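Local coordinates for protein N-acetylneuraminate lyase (Peptoclostridium difficile, PDB 4WOZ) that is a lyase of the dihydrodipicolinate synthetase family in which each of four assembled chains forms a TIM barrel of eight parallel strands ringed by helices, at residues I172-T177 with K194-G199; T13-I18 with K86-V91. All coordinates share one frame; numbering follows the deposited sequence.

Interaction 1 of 2, residues I172-T177 with K194-G199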
ATOM      1  N   ILE A 172      -6.490  18.976  23.548  1.00 33.75           N
ATOM      2  CA  ILE A 172      -5.456  19.997  23.430  1.00 33.31           C
ATOM      3  C   ILE A 172      -4.286  19.751  22.486  1.00 31.12           C
ATOM      4  O   ILE A 172      -3.483  20.651  22.270  1.00 29.11           O
ATOM      5  CB  ILE A 172      -4.870  20.315  24.821  1.00 32.61           C
ATOM      6  CG1 ILE A 172      -4.170  19.073  25.383  1.00 32.64           C
ATOM      7  CG2 ILE A 172      -5.984  20.744  25.769  1.00 32.99           C
ATOM      8  CD1 ILE A 172      -3.424  19.313  26.686  1.00 32.45           C
ATOM      9  N   GLY A 173      -4.174  18.550  21.930  1.00 32.11           N
ATOM     10  CA  GLY A 173      -3.055  18.292  21.040  1.00 31.44           C
ATOM     11  C   GLY A 173      -3.079  16.974  20.295  1.00 32.44           C
ATOM     12  O   GLY A 173      -4.090  16.260  20.285  1.00 33.39           O
ATOM     13  N   VAL A 174      -1.950  16.653  19.671  1.00 31.65           N
ATOM     14  CA  VAL A 174      -1.816  15.429  18.893  1.00 31.32           C
ATOM     15  C   VAL A 174      -0.376  14.926  18.861  1.00 32.70           C
ATOM     16  O   VAL A 174       0.564  15.720  18.827  1.00 30.35           O
ATOM     17  CB  VAL A 174      -2.268  15.662  17.433  1.00 32.18           C
ATOM     18  CG1 VAL A 174      -1.438  16.774  16.807  1.00 32.88           C
ATOM     19  CG2 VAL A 174      -2.117  14.381  16.621  1.00 33.63           C
ATOM     20  N   LYS A 175      -0.214  13.605  18.894  1.00 32.81           N
ATOM     21  CA  LYS A 175       1.100  12.986  18.800  1.00 35.89           C
ATOM     22  C   LYS A 175       1.158  12.532  17.351  1.00 38.54           C
ATOM     23  O   LYS A 175       0.534  11.537  16.977  1.00 39.07           O
ATOM     24  CB  LYS A 175       1.220  11.774  19.721  1.00 36.53           C
ATOM     25  CG  LYS A 175       2.535  11.029  19.547  1.00 37.69           C
ATOM     26  CD  LYS A 175       2.553   9.727  20.322  1.00 41.10           C
ATOM     27  CE  LYS A 175       3.763   8.878  19.944  1.00 41.86           C
ATOM     28  NZ  LYS A 175       3.741   7.552  20.626  1.00 44.75           N
ATOM     29  N   PHE A 176       1.896  13.282  16.543  1.00 39.93           N
ATOM     30  CA  PHE A 176       2.029  13.019  15.117  1.00 43.85           C
ATOM     31  C   PHE A 176       3.130  12.003  14.850  1.00 45.68           C
ATOM     32  O   PHE A 176       4.307  12.354  14.858  1.00 45.98           O
ATOM     33  CB  PHE A 176       2.361  14.334  14.403  1.00 45.68           C
ATOM     34  CG  PHE A 176       1.955  14.368  12.959  1.00 48.19           C
ATOM     35  CD1 PHE A 176       0.613  14.480  12.603  1.00 49.51           C
ATOM     36  CD2 PHE A 176       2.915  14.293  11.952  1.00 48.22           C
ATOM     37  CE1 PHE A 176       0.232  14.518  11.265  1.00 50.03           C
ATOM     38  CE2 PHE A 176       2.547  14.329  10.610  1.00 49.03           C
ATOM     39  CZ  PHE A 176       1.202  14.441  10.265  1.00 50.38           C
ATOM     40  N   THR A 177       2.757  10.748  14.607  1.00 47.20           N
ATOM     41  CA  THR A 177       3.758   9.717  14.343  1.00 50.34           C
ATOM     42  C   THR A 177       3.763   9.256  12.881  1.00 50.12           C
ATOM     43  O   THR A 177       4.088   8.109  12.584  1.00 49.81           O
ATOM     44  CB  THR A 177       3.559   8.496  15.277  1.00 51.58           C
ATOM     45  OG1 THR A 177       3.470   8.945  16.634  1.00 53.14           O
ATOM     46  CG2 THR A 177       4.742   7.535  15.170  1.00 53.99           C
ATOM     47  N   LYS A 194      -2.852  24.555  19.563  1.00 31.69           N
ATOM     48  CA  LYS A 194      -2.846  23.166  20.013  1.00 31.17           C
ATOM     49  C   LYS A 194      -1.413  22.648  20.108  1.00 29.46           C
ATOM     50  O   LYS A 194      -0.517  23.160  19.447  1.00 29.62           O
ATOM     51  CB  LYS A 194      -3.640  22.297  19.036  1.00 31.16           C
ATOM     52  CG  LYS A 194      -5.095  22.727  18.835  1.00 32.76           C
ATOM     53  CD  LYS A 194      -5.927  22.507  20.098  1.00 35.22           C
ATOM     54  CE  LYS A 194      -7.399  22.802  19.845  1.00 35.82           C
ATOM     55  NZ  LYS A 194      -8.265  22.412  20.992  1.00 40.50           N
ATOM     56  N   LEU A 195      -1.197  21.630  20.929  1.00 28.56           N
ATOM     57  CA  LEU A 195       0.135  21.060  21.078  1.00 28.92           C
ATOM     58  C   LEU A 195       0.379  20.024  19.995  1.00 29.98           C
ATOM     59  O   LEU A 195      -0.507  19.226  19.683  1.00 30.50           O
ATOM     60  CB  LEU A 195       0.282  20.386  22.443  1.00 27.95           C
ATOM     61  CG  LEU A 195       0.165  21.254  23.690  1.00 28.10           C
ATOM     62  CD1 LEU A 195       0.157  20.363  24.921  1.00 29.00           C
ATOM     63  CD2 LEU A 195       1.328  22.244  23.735  1.00 29.22           C
ATOM     64  N   ILE A 196       1.573  20.038  19.412  1.00 29.54           N
ATOM     65  CA  ILE A 196       1.907  19.051  18.391  1.00 27.64           C
ATOM     66  C   ILE A 196       3.190  18.340  18.801  1.00 27.37           C
ATOM     67  O   ILE A 196       4.241  18.959  18.926  1.00 26.12           O
ATOM     68  CB  ILE A 196       2.100  19.690  17.000  1.00 27.03           C
ATOM     69  CG1 ILE A 196       0.811  20.396  16.562  1.00 23.54           C
ATOM     70  CG2 ILE A 196       2.451  18.597  15.978  1.00 27.12           C
ATOM     71  CD1 ILE A 196       0.945  21.167  15.264  1.00 25.88           C
ATOM     72  N   PHE A 197       3.089  17.034  19.023  1.00 26.81           N
ATOM     73  CA  PHE A 197       4.238  16.241  19.432  1.00 27.88           C
ATOM     74  C   PHE A 197       4.749  15.361  18.309  1.00 28.48           C
ATOM     75  O   PHE A 197       3.967  14.713  17.616  1.00 27.45           O
ATOM     76  CB  PHE A 197       3.872  15.354  20.622  1.00 28.40           C
ATOM     77  CG  PHE A 197       3.589  16.110  21.879  1.00 30.26           C
ATOM     78  CD1 PHE A 197       4.630  16.566  22.682  1.00 28.86           C
ATOM     79  CD2 PHE A 197       2.277  16.370  22.267  1.00 29.46           C
ATOM     80  CE1 PHE A 197       4.368  17.267  23.854  1.00 29.64           C
ATOM     81  CE2 PHE A 197       2.007  17.070  23.436  1.00 28.64           C
ATOM     82  CZ  PHE A 197       3.054  17.519  24.231  1.00 28.96           C
ATOM     83  N   ALA A 198       6.066  15.347  18.140  1.00 29.60           N
ATOM     84  CA  ALA A 198       6.704  14.523  17.127  1.00 30.74           C
ATOM     85  C   ALA A 198       6.825  13.120  17.720  1.00 31.66           C
ATOM     86  O   ALA A 198       7.165  12.966  18.897  1.00 32.35           O
ATOM     87  CB  ALA A 198       8.088  15.079  16.796  1.00 30.22           C
ATOM     88  N   GLY A 199       6.533  12.106  16.915  1.00 30.04           N
ATOM     89  CA  GLY A 199       6.620  10.741  17.397  1.00 31.81           C
ATOM     90  C   GLY A 199       7.619   9.906  16.619  1.00 33.53           C
ATOM     91  O   GLY A 199       7.663   8.687  16.766  1.00 35.83           O
TER
HETATM   92  O   HOH W   1       6.637   7.550  19.635  1.00 54.10           O

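Interaction 2 of 2, residues T13-I18 with K86-V91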
ATOM      1  N   THR A  13      -1.317  22.164  34.078  1.00 47.25           N
ATOM      2  CA  THR A  13       0.101  21.802  33.787  1.00 47.74           C
ATOM      3  C   THR A  13       0.438  22.013  32.312  1.00 46.08           C
ATOM      4  O   THR A  13      -0.296  21.564  31.432  1.00 46.62           O
ATOM      5  CB  THR A  13       0.383  20.322  34.144  1.00 48.44           C
ATOM      6  OG1 THR A  13       0.131  20.110  35.538  1.00 49.99           O
ATOM      7  CG2 THR A  13       1.831  19.961  33.836  1.00 48.81           C
ATOM      8  N   ASP A  14       1.540  22.709  32.046  1.00 43.89           N
ATOM      9  CA  ASP A  14       1.973  22.950  30.673  1.00 42.28           C
ATOM     10  C   ASP A  14       2.587  21.634  30.201  1.00 38.93           C
ATOM     11  O   ASP A  14       3.534  21.143  30.807  1.00 38.14           O
ATOM     12  CB  ASP A  14       3.019  24.064  30.630  1.00 44.63           C
ATOM     13  CG  ASP A  14       3.289  24.553  29.222  1.00 47.32           C
ATOM     14  OD1 ASP A  14       2.379  25.167  28.621  1.00 48.96           O
ATOM     15  OD2 ASP A  14       4.405  24.315  28.712  1.00 49.43           O
ATOM     16  N   MET A  15       2.059  21.070  29.120  1.00 36.46           N
ATOM     17  CA  MET A  15       2.537  19.783  28.628  1.00 35.18           C
ATOM     18  C   MET A  15       3.670  19.778  27.598  1.00 34.91           C
ATOM     19  O   MET A  15       4.034  18.716  27.091  1.00 34.83           O
ATOM     20  CB  MET A  15       1.357  18.985  28.074  1.00 35.00           C
ATOM     21  CG  MET A  15       0.190  18.834  29.041  1.00 35.83           C
ATOM     22  SD  MET A  15       0.650  18.147  30.636  1.00 36.24           S
ATOM     23  CE  MET A  15       1.174  16.493  30.159  1.00 36.23           C
ATOM     24  N   LYS A  16       4.230  20.939  27.280  1.00 32.89           N
ATOM     25  CA  LYS A  16       5.319  20.988  26.308  1.00 31.93           C
ATOM     26  C   LYS A  16       6.555  20.279  26.853  1.00 31.71           C
ATOM     27  O   LYS A  16       6.770  20.244  28.062  1.00 31.97           O
ATOM     28  CB  LYS A  16       5.659  22.439  25.962  1.00 32.45           C
ATOM     29  CG  LYS A  16       4.502  23.175  25.306  1.00 34.50           C
ATOM     30  CD  LYS A  16       4.873  24.576  24.865  1.00 35.42           C
ATOM     31  CE  LYS A  16       3.661  25.274  24.255  1.00 36.74           C
ATOM     32  NZ  LYS A  16       3.988  26.631  23.746  1.00 39.89           N
ATOM     33  N   GLY A  17       7.361  19.700  25.970  1.00 30.91           N
ATOM     34  CA  GLY A  17       8.561  19.029  26.439  1.00 30.35           C
ATOM     35  C   GLY A  17       8.892  17.700  25.793  1.00 29.18           C
ATOM     36  O   GLY A  17       8.215  17.254  24.867  1.00 26.84           O
ATOM     37  N   ILE A  18       9.948  17.071  26.302  1.00 29.87           N
ATOM     38  CA  ILE A  18      10.423  15.785  25.807  1.00 29.91           C
ATOM     39  C   ILE A  18       9.894  14.671  26.697  1.00 28.81           C
ATOM     40  O   ILE A  18      10.151  14.662  27.901  1.00 29.18           O
ATOM     41  CB  ILE A  18      11.965  15.724  25.824  1.00 30.72           C
ATOM     42  CG1 ILE A  18      12.543  16.907  25.048  1.00 32.93           C
ATOM     43  CG2 ILE A  18      12.446  14.402  25.237  1.00 30.65           C
ATOM     44  CD1 ILE A  18      12.122  16.961  23.598  1.00 35.80           C
ATOM     45  N   LYS A  86       6.157  15.391  34.529  1.00 32.40           N
ATOM     46  CA  LYS A  86       4.814  15.288  33.970  1.00 31.15           C
ATOM     47  C   LYS A  86       4.469  13.869  33.530  1.00 30.24           C
ATOM     48  O   LYS A  86       5.349  13.073  33.193  1.00 26.61           O
ATOM     49  CB  LYS A  86       4.673  16.235  32.777  1.00 32.64           C
ATOM     50  CG  LYS A  86       4.951  17.680  33.121  1.00 34.93           C
ATOM     51  CD  LYS A  86       5.098  18.522  31.871  1.00 37.97           C
ATOM     52  CE  LYS A  86       5.771  19.849  32.188  1.00 40.42           C
ATOM     53  NZ  LYS A  86       6.051  20.627  30.946  1.00 42.71           N
ATOM     54  N   LEU A  87       3.175  13.572  33.523  1.00 27.74           N
ATOM     55  CA  LEU A  87       2.695  12.256  33.141  1.00 27.75           C
ATOM     56  C   LEU A  87       1.527  12.303  32.172  1.00 29.26           C
ATOM     57  O   LEU A  87       0.533  13.011  32.397  1.00 28.75           O
ATOM     58  CB  LEU A  87       2.264  11.470  34.378  1.00 28.16           C
ATOM     59  CG  LEU A  87       3.341  11.030  35.368  1.00 30.22           C
ATOM     60  CD1 LEU A  87       2.676  10.387  36.573  1.00 29.39           C
ATOM     61  CD2 LEU A  87       4.294  10.059  34.691  1.00 29.85           C
ATOM     62  N   ILE A  88       1.658  11.542  31.091  1.00 27.20           N
ATOM     63  CA  ILE A  88       0.609  11.431  30.091  1.00 27.52           C
ATOM     64  C   ILE A  88       0.244   9.952  30.046  1.00 28.26           C
ATOM     65  O   ILE A  88       1.121   9.087  29.967  1.00 26.61           O
ATOM     66  CB  ILE A  88       1.088  11.861  28.693  1.00 28.09           C
ATOM     67  CG1 ILE A  88       1.422  13.356  28.688  1.00 26.00           C
ATOM     68  CG2 ILE A  88       0.002  11.557  27.663  1.00 29.16           C
ATOM     69  CD1 ILE A  88       1.925  13.855  27.343  1.00 28.26           C
ATOM     70  N   ALA A  89      -1.047   9.659  30.104  1.00 27.35           N
ATOM     71  CA  ALA A  89      -1.483   8.274  30.079  1.00 28.32           C
ATOM     72  C   ALA A  89      -2.166   7.901  28.768  1.00 27.69           C
ATOM     73  O   ALA A  89      -3.160   8.514  28.386  1.00 27.48           O
ATOM     74  CB  ALA A  89      -2.422   8.006  31.254  1.00 27.77           C
ATOM     75  N   GLN A  90      -1.620   6.906  28.073  1.00 26.22           N
ATOM     76  CA  GLN A  90      -2.225   6.442  26.828  1.00 27.65           C
ATOM     77  C   GLN A  90      -3.294   5.463  27.305  1.00 27.63           C
ATOM     78  O   GLN A  90      -2.971   4.426  27.879  1.00 27.56           O
ATOM     79  CB  GLN A  90      -1.191   5.715  25.951  1.00 25.75           C
ATOM     80  CG  GLN A  90      -1.594   5.581  24.476  1.00 27.33           C
ATOM     81  CD  GLN A  90      -2.777   4.646  24.247  1.00 27.07           C
ATOM     82  OE1 GLN A  90      -3.670   4.948  23.462  1.00 28.06           O
ATOM     83  NE2 GLN A  90      -2.772   3.499  24.920  1.00 29.67           N
ATOM     84  N   VAL A  91      -4.559   5.800  27.091  1.00 27.31           N
ATOM     85  CA  VAL A  91      -5.641   4.935  27.547  1.00 30.22           C
ATOM     86  C   VAL A  91      -6.430   4.240  26.438  1.00 32.42           C
ATOM     87  O   VAL A  91      -7.299   3.414  26.718  1.00 33.45           O
ATOM     88  CB  VAL A  91      -6.636   5.721  28.425  1.00 29.43           C
ATOM     89  CG1 VAL A  91      -5.910   6.323  29.628  1.00 27.91           C
ATOM     90  CG2 VAL A  91      -7.305   6.813  27.599  1.00 27.02           C
TER

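Interaction 1 of 2, residues I172-T177 with K194-G199
Ile172 and Leu195 lie side by side and point the same way, their CD1 methyls 4.1 Å apart where two neighbouring barrel strands begin to run together. Ile172 sets CG1 between its backbone N and carbonyl carbon (chi1 64°), and CD1, anti at the second torsion, makes the contact. Lys194 bends at its second torsion, which brings CD as well as CB against Ile172 O, and the extended remainder carries NZ to Ile171 O; a long aliphatic stem with a polar tip suits this partly exposed start of the strand. Strands 172-176 and 195-198 are parallel within 15°, the strand pair of a beta-alpha-beta unit whose helix 181-190 covers Val174, Phe176 and Ile196. On that face Val174 CG1 approaches Ile196 CG1 to 4.3 Å.

On the barrel's inner face, Phe197 holds its ring edge toward Val174 O, which lies near the ring plane and 3.9 Å from CD2. The same oxygen takes Phe197 N at 2.9 Å in a nearly straight bond (176°). Gly173, lacking CB, lets Leu195 O come within 3.0 Å of its CA. Where the strands end, Thr177 OG1 lies 3.7 Å from Gly199 CA, room that glycine's missing CB provides. Other backbone bonds go to strands 144-147 and 214-217 and to Asp213, so backbone polarity is shared round the barrel and mostly apolar side chains fill both faces. Lys175 differs, its NZ weakly bonded to a water that donates to Gly199 O, as does Thr177 OG1, buried with no polar partner in the model.

Interaction 2 of 2, residues T13-I18 with K86-V91
Lys86 meets Thr13, Asp14 and Lys16 at the N-terminal end of a TIM barrel, where the chain leading into strand 17-21 passes the start of strand 86-90. The lysine's CB points toward this lead-in and lies 4.4 Å from Met15 CE. CG, set anti to the carbonyl carbon (chi1 -58°), packs on Thr13 CG2 at 3.9 Å, the two side chains sliding past each other in opposite directions. From there the chain is extended: CD comes to 3.2 Å from Asp14 O and CE to 2.9 Å from it, a tight approach. At the tip, NZ donates to Asp14 O at a short 2.6 Å, standing 29° out of that carbonyl's plane, and to Lys16 O at 3.0 Å, in the plane of that one.

A lysine suits this place because its length spans the distance from strand to lead-in and its ammonium can serve two carbonyl oxygens at once, which ties together the turn around Met15. At 4.6 Å from Lys86 NZ, Asp14 OD2 is not in contact with the ammonium but may still favour its charge. After Lys16 the backbone needs glycine, since at Gly17 (phi 138°) a CB would jam against Lys16 O. Thr13 turns its hydroxyl to Asp112, leaving its methyl for the lysine stem. Met15, flexible and unbranched, bends at its second and third torsions to bring its end inward, and its CE presses on Ile88 CG1 at 3.5 Å, tighter than usual carbon contact.

Interactions 1 and 2 belong to the same closed sheet, their centres about 11 Å apart, and they meet through the lead-in around Met15. Leu195 CD1 touches Met15 CB at 3.6 Å, and Leu195 CD2 reaches Lys16 CG at 3.7 Å. Further along the strand, Phe197 CZ packs on Met15 O at 3.3 Å. The residue whose CE presses on the third strand is therefore also gripped from the seventh. Interaction 2 sits at the N-terminal end of the barrel; interaction 1 starts there and runs toward the C-terminal ends of the strands, where TIM-barrel enzymes have their active sites, ending at Thr177 and Gly199.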